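Local coordinates for nucleoside phosphorylase, putative (Trypanosoma brucei, PDB 3BJE) that catalyses the reversible phosphorolysis of uridine to uracil and ribose 1-phosphate, working as a homodimer, at the interface of chains A and B. Sequence-based numbering; all coordinates share one arbitrary frame. Chains: chain A/B, Nucleoside phosphorylase, putative.

The interface of chains A and B. Residues chain A 170, 201, 204, 248, 267, 270; chain B 172, 176.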
loop_
_atom_site.group_PDB
_atom_site.type_symbol
_atom_site.label_atom_id
_atom_site.label_comp_id
_atom_site.label_asym_id
_atom_site.label_seq_id
_atom_site.Cartn_x
_atom_site.Cartn_y
_atom_site.Cartn_z
ATOM N N MET A 170 12.088 -5.579 0.587
ATOM C CA MET A 170 12.029 -5.440 2.042
ATOM C C MET A 170 10.581 -5.558 2.550
ATOM O O MET A 170 10.343 -5.700 3.744
ATOM C CB MET A 170 12.640 -4.116 2.478
ATOM C CG MET A 170 14.042 -3.885 1.910
ATOM S SD MET A 170 14.868 -2.409 2.537
ATOM C CE MET A 170 13.759 -1.133 1.898
ATOM N N LEU A 201 18.537 -5.849 7.922
ATOM C CA LEU A 201 17.570 -6.747 7.267
ATOM C C LEU A 201 17.871 -8.218 7.582
ATOM O O LEU A 201 17.106 -9.086 7.194
ATOM C CB LEU A 201 17.515 -6.509 5.765
ATOM C CG LEU A 201 16.992 -5.100 5.420
ATOM C CD1 LEU A 201 17.340 -4.724 3.989
ATOM C CD2 LEU A 201 15.463 -4.943 5.643
ATOM N N ILE A 204 14.732 -9.765 8.731
ATOM C CA ILE A 204 13.578 -9.818 7.821
ATOM C C ILE A 204 13.804 -10.882 6.756
ATOM O O ILE A 204 14.882 -10.985 6.204
ATOM C CB ILE A 204 13.375 -8.452 7.115
ATOM C CG1 ILE A 204 13.258 -7.325 8.155
ATOM C CG2 ILE A 204 12.155 -8.464 6.178
ATOM C CD1 ILE A 204 11.950 -7.376 8.978
ATOM N N SER A 248 7.985 -1.335 2.667
ATOM C CA SER A 248 6.552 -1.473 3.011
ATOM C C SER A 248 6.018 -0.269 3.809
ATOM O O SER A 248 5.090 -0.369 4.607
ATOM C CB SER A 248 6.316 -2.779 3.745
ATOM O OG SER A 248 7.166 -2.921 4.877
ATOM N N VAL A 267 15.459 -1.143 11.823
ATOM C CA VAL A 267 16.602 -0.829 10.963
ATOM C C VAL A 267 16.791 0.685 10.877
ATOM O O VAL A 267 16.614 1.288 9.822
ATOM C CB VAL A 267 16.462 -1.410 9.531
ATOM C CG1 VAL A 267 17.809 -1.433 8.837
ATOM C CG2 VAL A 267 15.855 -2.835 9.566
ATOM N N MET A 270 19.170 2.084 8.117
ATOM C CA MET A 270 18.949 1.464 6.806
ATOM C C MET A 270 19.697 2.152 5.667
ATOM O O MET A 270 20.297 1.489 4.821
ATOM C CB MET A 270 17.452 1.414 6.474
ATOM C CG MET A 270 17.173 0.641 5.187
ATOM S SD MET A 270 15.424 0.622 4.759
ATOM C CE MET A 270 14.745 -0.530 5.955
ATOM N N ASN B 172 4.018 -6.931 6.665
ATOM C CA ASN B 172 5.235 -6.801 7.446
ATOM C C ASN B 172 5.604 -5.375 7.825
ATOM O O ASN B 172 6.690 -5.141 8.335
ATOM C CB ASN B 172 6.447 -7.482 6.746
ATOM C CG ASN B 172 7.148 -6.586 5.742
ATOM O OD1 ASN B 172 6.602 -5.587 5.270
ATOM N ND2 ASN B 172 8.374 -6.988 5.363
ATOM N N TYR B 176 9.158 -3.342 10.902
ATOM C CA TYR B 176 10.146 -2.253 10.894
ATOM C C TYR B 176 10.102 -1.398 12.173
ATOM O O TYR B 176 10.933 -0.497 12.365
ATOM C CB TYR B 176 10.030 -1.440 9.595
ATOM C CG TYR B 176 10.530 -2.291 8.465
ATOM C CD1 TYR B 176 11.890 -2.379 8.204
ATOM C CD2 TYR B 176 9.681 -3.130 7.762
ATOM C CE1 TYR B 176 12.375 -3.215 7.232
ATOM C CE2 TYR B 176 10.171 -3.987 6.776
ATOM C CZ TYR B 176 11.527 -4.029 6.527
ATOM O OH TYR B 176 12.035 -4.887 5.586
HETATM O O HOH W 1 13.118 0.182 10.761
#
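The phenol ring of B:Tyr176 enters chain A with A:Ile204 over one face, where CD1 lies 4.2 Å from B:Tyr176 CZ and is displaced towards the hydroxyl end. On the opposite side the bent A:Met270 chain crosses at about a right angle and brings its methyl CE to the rim, 3.8 Å from B:Tyr176 CE1. The A:Leu201 methyl CD2 meets the ring edge in plane, 3.9 Å from CE1 of B:Tyr176, water 1 also lies at the edge in plane, and A:Val267 flanks the same margin more loosely. The amide of B:Asn172 is the other flat group: its ND2 points at A:Met170 O almost within the amide plane. This carbonyl, just past strand 167-169, accepts two bonds from chain B, one from the phenol OH of B:Tyr176 at 2.6 Å and one from ND2 of B:Asn172 at 2.9 Å. Both donors are tilted out of the carbonyl plane, and the amide N-H is fairly straight, 160° at the hydrogen. The other end of the amide is tied down as well: the A:Ser248 hydroxyl OG gives its hydrogen to B:Asn172 OD1 at 2.8 Å. Bonds at both ends fix the amide flip, oxygen towards the serine and nitrogen towards the carbonyl. With chi1 at 86°, B:Asn172 holds CG between its backbone N and carbonyl carbon, bringing the amide level with the phenol tip. B:Tyr176, on the 3-10 helix 173-177, turns its ring away from the backbone carbonyl carbon (chi1 -70°) and hides 69 Å² against chain A, the largest share of this patch. Its hydroxyl ends among apolar groups, A:Leu201 CD2, A:Ile204 CG2 and A:Met170 CB, where the bond to the A:Met170 carbonyl satisfies it. The patch is part of the two-fold homodimer interface and recurs with the chains exchanged. Water 1 joins the subunits, 2.9 Å from A:Val267 N and 2.8 Å from the backbone O of B:Tyr176.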